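Local coordinates for lipoprotein (Mycoplasma mycoides subsp. capri, PDB 7ADK) that is probably a lipoprotein peptidase of the PA clan that likely cleaves host immunoglobulin, at residues Lys250-Gly263 with Tyr774-Ala786. Sequence-based numbering, arbitrary orientation.
Sequences KVSGLKIYEGAEIG and YHASNETARTGLA
Arg782 reaches out from the tip of a beta hairpin and lays its guanidinium between two aliphatic side chains of the loop 250-263. Ile262 CG2 sits over one face, 3.4 Å from Arg782 CZ and offset toward the rim, while Val251 CG1 lies over the opposite face, 3.8 Å from the same CZ. The arginine gets there by running straight from CG to NE; Ile256 CD1 comes within 3.8 Å of Arg782 NH1. Beside it, the extended chain of Lys255 turns at its last torsion (chi4 -78°) and gives a 2.8 Å hydrogen bond from NZ to Ala781 O. Further back, Lys250 CB meets Ala781 CB at 3.5 Å, and Lys250 CG lies 3.6 Å from Asn778 ND2, whose own hydrogen bond goes to Tyr703.

Behind these contacts, Asn778 OD1 accepts from Ala781 N (2.9 Å) in an Asx motif, and a G1 beta bulge places Arg782 and Thr783 opposite Asn778, with Arg782 at positive phi (63°). Helix 176-192 flanks the loop through Tyr187 and Arg190. The loop thus receives the hairpin tip with one ammonium-to-carbonyl bond, which probably polarises the Ala781 carbonyl, while the guanidinium meets methyl groups on its faces and forms no hydrogen bond to the loop.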
ATOM      1  N   LYS B 250     -25.444   9.666   6.099  1.00 74.06           N
ATOM      2  CA  LYS B 250     -24.713  10.934   6.077  1.00 74.06           C
ATOM      3  C   LYS B 250     -23.811  11.054   4.832  1.00 74.06           C
ATOM      4  O   LYS B 250     -23.160  10.078   4.492  1.00 74.06           O
ATOM      5  CB  LYS B 250     -23.803  10.986   7.314  1.00 74.06           C
ATOM      6  CG  LYS B 250     -24.324  10.661   8.722  1.00 74.06           C
ATOM      7  CD  LYS B 250     -25.156  11.739   9.399  1.00 74.06           C
ATOM      8  CE  LYS B 250     -25.346  11.461  10.888  1.00 74.06           C
ATOM      9  NZ  LYS B 250     -26.238  10.333  11.169  1.00 74.06           N
ATOM     10  N   VAL B 251     -23.668  12.260   4.263  1.00 73.47           N
ATOM     11  CA  VAL B 251     -22.634  12.724   3.282  1.00 73.47           C
ATOM     12  C   VAL B 251     -22.509  14.271   3.369  1.00 73.47           C
ATOM     13  O   VAL B 251     -23.281  14.872   4.114  1.00 73.47           O
ATOM     14  CB  VAL B 251     -22.945  12.300   1.823  1.00 73.47           C
ATOM     15  CG1 VAL B 251     -21.713  12.371   0.930  1.00 73.47           C
ATOM     16  CG2 VAL B 251     -23.495  10.885   1.636  1.00 73.47           C
ATOM     17  N   SER B 252     -21.575  14.946   2.677  1.00 74.26           N
ATOM     18  CA  SER B 252     -21.696  16.384   2.318  1.00 74.26           C
ATOM     19  C   SER B 252     -20.842  16.798   1.107  1.00 74.26           C
ATOM     20  O   SER B 252     -19.610  16.796   1.173  1.00 74.26           O
ATOM     21  CB  SER B 252     -21.362  17.301   3.493  1.00 74.26           C
ATOM     22  OG  SER B 252     -21.242  18.649   3.088  1.00 74.26           O
ATOM     23  N   GLY B 253     -21.495  17.195   0.014  1.00 72.77           N
ATOM     24  CA  GLY B 253     -20.891  17.540  -1.276  1.00 72.77           C
ATOM     25  C   GLY B 253     -20.362  18.970  -1.364  1.00 72.77           C
ATOM     26  O   GLY B 253     -20.649  19.675  -2.331  1.00 72.77           O
ATOM     27  N   LEU B 254     -19.636  19.410  -0.335  1.00 74.63           N
ATOM     28  CA  LEU B 254     -19.181  20.793  -0.171  1.00 74.63           C
ATOM     29  C   LEU B 254     -17.847  20.971   0.565  1.00 74.63           C
ATOM     30  O   LEU B 254     -17.120  21.922   0.303  1.00 74.63           O
ATOM     31  CB  LEU B 254     -20.297  21.574   0.519  1.00 74.63           C
ATOM     32  CG  LEU B 254     -20.033  23.076   0.609  1.00 74.63           C
ATOM     33  CD1 LEU B 254     -21.330  23.830   0.450  1.00 74.63           C
ATOM     34  CD2 LEU B 254     -19.436  23.520   1.927  1.00 74.63           C
ATOM     35  N   LYS B 255     -17.478  20.089   1.500  1.00 72.16           N
ATOM     36  CA  LYS B 255     -16.210  20.224   2.259  1.00 72.16           C
ATOM     37  C   LYS B 255     -14.949  19.898   1.445  1.00 72.16           C
ATOM     38  O   LYS B 255     -13.876  19.701   2.007  1.00 72.16           O
ATOM     39  CB  LYS B 255     -16.283  19.447   3.581  1.00 72.16           C
ATOM     40  CG  LYS B 255     -16.277  17.933   3.381  1.00 72.16           C
ATOM     41  CD  LYS B 255     -16.281  17.210   4.716  1.00 72.16           C
ATOM     42  CE  LYS B 255     -16.443  15.687   4.582  1.00 72.16           C
ATOM     43  NZ  LYS B 255     -17.862  15.295   4.324  1.00 72.16           N
ATOM     44  N   ILE B 256     -15.077  19.789   0.128  1.00 76.40           N
ATOM     45  CA  ILE B 256     -14.147  19.080  -0.744  1.00 76.40           C
ATOM     46  C   ILE B 256     -13.647  20.018  -1.854  1.00 76.40           C
ATOM     47  O   ILE B 256     -12.517  20.488  -1.786  1.00 76.40           O
ATOM     48  CB  ILE B 256     -14.755  17.735  -1.226  1.00 76.40           C
ATOM     49  CG1 ILE B 256     -15.280  16.905  -0.032  1.00 76.40           C
ATOM     50  CG2 ILE B 256     -13.697  16.943  -2.003  1.00 76.40           C
ATOM     51  CD1 ILE B 256     -15.901  15.549  -0.351  1.00 76.40           C
ATOM     52  N   TYR B 257     -14.464  20.313  -2.873  1.00 76.31           N
ATOM     53  CA  TYR B 257     -14.107  21.115  -4.058  1.00 76.31           C
ATOM     54  C   TYR B 257     -12.886  20.613  -4.864  1.00 76.31           C
ATOM     55  O   TYR B 257     -12.447  21.257  -5.819  1.00 76.31           O
ATOM     56  CB  TYR B 257     -13.938  22.594  -3.698  1.00 76.31           C
ATOM     57  CG  TYR B 257     -15.020  23.240  -2.857  1.00 76.31           C
ATOM     58  CD1 TYR B 257     -16.276  23.522  -3.418  1.00 76.31           C
ATOM     59  CD2 TYR B 257     -14.713  23.683  -1.559  1.00 76.31           C
ATOM     60  CE1 TYR B 257     -17.216  24.259  -2.685  1.00 76.31           C
ATOM     61  CE2 TYR B 257     -15.661  24.413  -0.819  1.00 76.31           C
ATOM     62  CZ  TYR B 257     -16.915  24.701  -1.386  1.00 76.31           C
ATOM     63  OH  TYR B 257     -17.840  25.376  -0.664  1.00 76.31           O
ATOM     64  N   GLU B 258     -12.320  19.456  -4.512  1.00 74.77           N
ATOM     65  CA  GLU B 258     -11.099  18.902  -5.109  1.00 74.77           C
ATOM     66  C   GLU B 258     -11.232  18.591  -6.601  1.00 74.77           C
ATOM     67  O   GLU B 258     -10.224  18.565  -7.310  1.00 74.77           O
ATOM     68  CB  GLU B 258     -10.677  17.640  -4.331  1.00 74.77           C
ATOM     69  CG  GLU B 258     -10.231  17.915  -2.888  1.00 74.77           C
ATOM     70  CD  GLU B 258      -9.131  18.982  -2.775  1.00 74.77           C
ATOM     71  OE1 GLU B 258      -8.303  19.104  -3.706  1.00 74.77           O
ATOM     72  OE2 GLU B 258      -9.080  19.709  -1.763  1.00 74.77           O
ATOM     73  N   GLY B 259     -12.463  18.406  -7.084  1.00 73.89           N
ATOM     74  CA  GLY B 259     -12.804  18.394  -8.508  1.00 73.89           C
ATOM     75  C   GLY B 259     -12.451  17.106  -9.258  1.00 73.89           C
ATOM     76  O   GLY B 259     -12.363  17.129 -10.484  1.00 73.89           O
ATOM     77  N   ALA B 260     -12.235  15.996  -8.551  1.00 77.31           N
ATOM     78  CA  ALA B 260     -12.000  14.694  -9.162  1.00 77.31           C
ATOM     79  C   ALA B 260     -12.447  13.525  -8.265  1.00 77.31           C
ATOM     80  O   ALA B 260     -13.489  12.928  -8.517  1.00 77.31           O
ATOM     81  CB  ALA B 260     -10.532  14.589  -9.597  1.00 77.31           C
ATOM     82  N   GLU B 261     -11.680  13.169  -7.231  1.00 74.26           N
ATOM     83  CA  GLU B 261     -11.809  11.881  -6.527  1.00 74.26           C
ATOM     84  C   GLU B 261     -12.412  12.017  -5.119  1.00 74.26           C
ATOM     85  O   GLU B 261     -11.787  11.686  -4.122  1.00 74.26           O
ATOM     86  CB  GLU B 261     -10.484  11.092  -6.579  1.00 74.26           C
ATOM     87  CG  GLU B 261     -10.054  10.782  -8.024  1.00 74.26           C
ATOM     88  CD  GLU B 261      -9.018   9.650  -8.090  1.00 74.26           C
ATOM     89  OE1 GLU B 261      -9.336   8.548  -8.587  1.00 74.26           O
ATOM     90  OE2 GLU B 261      -7.874   9.820  -7.610  1.00 74.26           O
ATOM     91  N   ILE B 262     -13.659  12.485  -5.041  1.00 70.07           N
ATOM     92  CA  ILE B 262     -14.438  12.729  -3.807  1.00 70.07           C
ATOM     93  C   ILE B 262     -14.467  11.515  -2.852  1.00 70.07           C
ATOM     94  O   ILE B 262     -14.349  11.681  -1.642  1.00 70.07           O
ATOM     95  CB  ILE B 262     -15.848  13.218  -4.226  1.00 70.07           C
ATOM     96  CG1 ILE B 262     -15.809  14.709  -4.626  1.00 70.07           C
ATOM     97  CG2 ILE B 262     -16.906  13.018  -3.143  1.00 70.07           C
ATOM     98  CD1 ILE B 262     -16.947  15.139  -5.552  1.00 70.07           C
ATOM     99  N   GLY B 263     -14.517  10.285  -3.364  1.00 70.74           N
ATOM    100  CA  GLY B 263     -14.400   9.048  -2.578  1.00 70.74           C
ATOM    101  C   GLY B 263     -13.073   8.858  -1.827  1.00 70.74           C
ATOM    102  O   GLY B 263     -12.938   7.938  -1.033  1.00 70.74           O
ATOM    103  N   TYR B 774     -10.497  11.807  18.917  1.00 54.55           N
ATOM    104  CA  TYR B 774     -11.310  11.103  17.928  1.00 54.55           C
ATOM    105  C   TYR B 774     -11.653   9.681  18.359  1.00 54.55           C
ATOM    106  O   TYR B 774     -10.795   8.958  18.867  1.00 54.55           O
ATOM    107  CB  TYR B 774     -10.579  11.087  16.603  1.00 54.55           C
ATOM    108  CG  TYR B 774     -11.384  10.550  15.458  1.00 54.55           C
ATOM    109  CD1 TYR B 774     -12.212  11.422  14.734  1.00 54.55           C
ATOM    110  CD2 TYR B 774     -11.234   9.209  15.061  1.00 54.55           C
ATOM    111  CE1 TYR B 774     -12.842  10.966  13.569  1.00 54.55           C
ATOM    112  CE2 TYR B 774     -11.874   8.750  13.904  1.00 54.55           C
ATOM    113  CZ  TYR B 774     -12.664   9.635  13.147  1.00 54.55           C
ATOM    114  OH  TYR B 774     -13.174   9.229  11.965  1.00 54.55           O
ATOM    115  N   HIS B 775     -12.888   9.239  18.108  1.00 60.59           N
ATOM    116  CA  HIS B 775     -13.324   7.893  18.519  1.00 60.59           C
ATOM    117  C   HIS B 775     -14.249   7.136  17.562  1.00 60.59           C
ATOM    118  O   HIS B 775     -14.162   5.913  17.520  1.00 60.59           O
ATOM    119  CB  HIS B 775     -13.931   7.937  19.920  1.00 60.59           C
ATOM    120  CG  HIS B 775     -15.335   8.474  19.998  1.00 60.59           C
ATOM    121  ND1 HIS B 775     -15.692   9.809  20.107  1.00 60.59           N
ATOM    122  CD2 HIS B 775     -16.467   7.720  19.989  1.00 60.59           C
ATOM    123  CE1 HIS B 775     -17.025   9.822  20.176  1.00 60.59           C
ATOM    124  NE2 HIS B 775     -17.515   8.587  20.106  1.00 60.59           N
ATOM    125  N   ALA B 776     -15.085   7.804  16.777  1.00 58.21           N
ATOM    126  CA  ALA B 776     -16.003   7.161  15.840  1.00 58.21           C
ATOM    127  C   ALA B 776     -15.773   7.655  14.420  1.00 58.21           C
ATOM    128  O   ALA B 776     -15.572   8.845  14.219  1.00 58.21           O
ATOM    129  CB  ALA B 776     -17.431   7.416  16.283  1.00 58.21           C
ATOM    130  N   SER B 777     -15.851   6.766  13.432  1.00 62.09           N
ATOM    131  CA  SER B 777     -15.721   7.093  12.006  1.00 62.09           C
ATOM    132  C   SER B 777     -16.998   6.837  11.226  1.00 62.09           C
ATOM    133  O   SER B 777     -17.758   5.928  11.547  1.00 62.09           O
ATOM    134  CB  SER B 777     -14.618   6.281  11.337  1.00 62.09           C
ATOM    135  OG  SER B 777     -13.383   6.508  11.957  1.00 62.09           O
ATOM    136  N   ASN B 778     -17.205   7.598  10.163  1.00 64.73           N
ATOM    137  CA  ASN B 778     -18.225   7.355   9.167  1.00 64.73           C
ATOM    138  C   ASN B 778     -17.649   7.657   7.780  1.00 64.73           C
ATOM    139  O   ASN B 778     -17.620   8.792   7.320  1.00 64.73           O
ATOM    140  CB  ASN B 778     -19.445   8.194   9.541  1.00 64.73           C
ATOM    141  CG  ASN B 778     -20.636   7.919   8.661  1.00 64.73           C
ATOM    142  OD1 ASN B 778     -20.539   7.478   7.526  1.00 64.73           O
ATOM    143  ND2 ASN B 778     -21.808   8.184   9.156  1.00 64.73           N
ATOM    144  N   GLU B 779     -17.158   6.621   7.096  1.00 67.64           N
ATOM    145  CA  GLU B 779     -16.534   6.754   5.775  1.00 67.64           C
ATOM    146  C   GLU B 779     -17.533   6.995   4.641  1.00 67.64           C
ATOM    147  O   GLU B 779     -17.114   7.310   3.534  1.00 67.64           O
ATOM    148  CB  GLU B 779     -15.574   5.581   5.507  1.00 67.64           C
ATOM    149  CG  GLU B 779     -16.243   4.206   5.363  1.00 67.64           C
ATOM    150  CD  GLU B 779     -15.235   3.090   5.027  1.00 67.64           C
ATOM    151  OE1 GLU B 779     -15.117   2.104   5.789  1.00 67.64           O
ATOM    152  OE2 GLU B 779     -14.575   3.127   3.965  1.00 67.64           O
ATOM    153  N   THR B 780     -18.840   6.944   4.907  1.00 68.24           N
ATOM    154  CA  THR B 780     -19.863   7.447   3.969  1.00 68.24           C
ATOM    155  C   THR B 780     -20.117   8.950   4.174  1.00 68.24           C
ATOM    156  O   THR B 780     -20.215   9.688   3.202  1.00 68.24           O
ATOM    157  CB  THR B 780     -21.150   6.625   4.063  1.00 68.24           C
ATOM    158  OG1 THR B 780     -20.858   5.265   3.843  1.00 68.24           O
ATOM    159  CG2 THR B 780     -22.169   7.000   3.007  1.00 68.24           C
ATOM    160  N   ALA B 781     -20.126   9.436   5.420  1.00 68.86           N
ATOM    161  CA  ALA B 781     -20.091  10.866   5.752  1.00 68.86           C
ATOM    162  C   ALA B 781     -18.767  11.542   5.368  1.00 68.86           C
ATOM    163  O   ALA B 781     -18.711  12.760   5.221  1.00 68.86           O
ATOM    164  CB  ALA B 781     -20.282  11.039   7.259  1.00 68.86           C
ATOM    165  N   ARG B 782     -17.687  10.761   5.274  1.00 65.94           N
ATOM    166  CA  ARG B 782     -16.312  11.215   5.081  1.00 65.94           C
ATOM    167  C   ARG B 782     -15.809  12.075   6.256  1.00 65.94           C
ATOM    168  O   ARG B 782     -14.960  12.941   6.089  1.00 65.94           O
ATOM    169  CB  ARG B 782     -16.136  11.815   3.669  1.00 65.94           C
ATOM    170  CG  ARG B 782     -16.864  11.021   2.567  1.00 65.94           C
ATOM    171  CD  ARG B 782     -16.456  11.444   1.155  1.00 65.94           C
ATOM    172  NE  ARG B 782     -17.383  10.892   0.152  1.00 65.94           N
ATOM    173  CZ  ARG B 782     -18.337  11.531  -0.489  1.00 65.94           C
ATOM    174  NH1 ARG B 782     -18.586  12.795  -0.300  1.00 65.94           N
ATOM    175  NH2 ARG B 782     -19.083  10.913  -1.348  1.00 65.94           N
ATOM    176  N   THR B 783     -16.329  11.834   7.457  1.00 63.71           N
ATOM    177  CA  THR B 783     -15.990  12.538   8.692  1.00 63.71           C
ATOM    178  C   THR B 783     -16.192  11.598   9.882  1.00 63.71           C
ATOM    179  O   THR B 783     -16.553  10.435   9.734  1.00 63.71           O
ATOM    180  CB  THR B 783     -16.782  13.855   8.782  1.00 63.71           C
ATOM    181  OG1 THR B 783     -16.374  14.683   9.835  1.00 63.71           O
ATOM    182  CG2 THR B 783     -18.272  13.671   8.992  1.00 63.71           C
ATOM    183  N   GLY B 784     -15.947  12.069  11.086  1.00 57.60           N
ATOM    184  CA  GLY B 784     -16.196  11.324  12.306  1.00 57.60           C
ATOM    185  C   GLY B 784     -16.117  12.226  13.521  1.00 57.60           C
ATOM    186  O   GLY B 784     -16.011  13.432  13.371  1.00 57.60           O
ATOM    187  N   LEU B 785     -16.180  11.669  14.721  1.00 55.68           N
ATOM    188  CA  LEU B 785     -16.503  12.407  15.934  1.00 55.68           C
ATOM    189  C   LEU B 785     -15.366  12.414  16.953  1.00 55.68           C
ATOM    190  O   LEU B 785     -14.759  11.375  17.214  1.00 55.68           O
ATOM    191  CB  LEU B 785     -17.777  11.810  16.526  1.00 55.68           C
ATOM    192  CG  LEU B 785     -18.999  11.939  15.600  1.00 55.68           C
ATOM    193  CD1 LEU B 785     -19.665  10.590  15.400  1.00 55.68           C
ATOM    194  CD2 LEU B 785     -20.011  12.910  16.173  1.00 55.68           C
ATOM    195  N   ALA B 786     -15.101  13.572  17.557  1.00 55.90           N
ATOM    196  CA  ALA B 786     -14.061  13.751  18.568  1.00 55.90           C
ATOM    197  C   ALA B 786     -14.555  14.426  19.860  1.00 55.90           C
ATOM    198  O   ALA B 786     -15.220  15.454  19.810  1.00 55.90           O
ATOM    199  CB  ALA B 786     -12.880  14.489  17.938  1.00 55.90           C
TER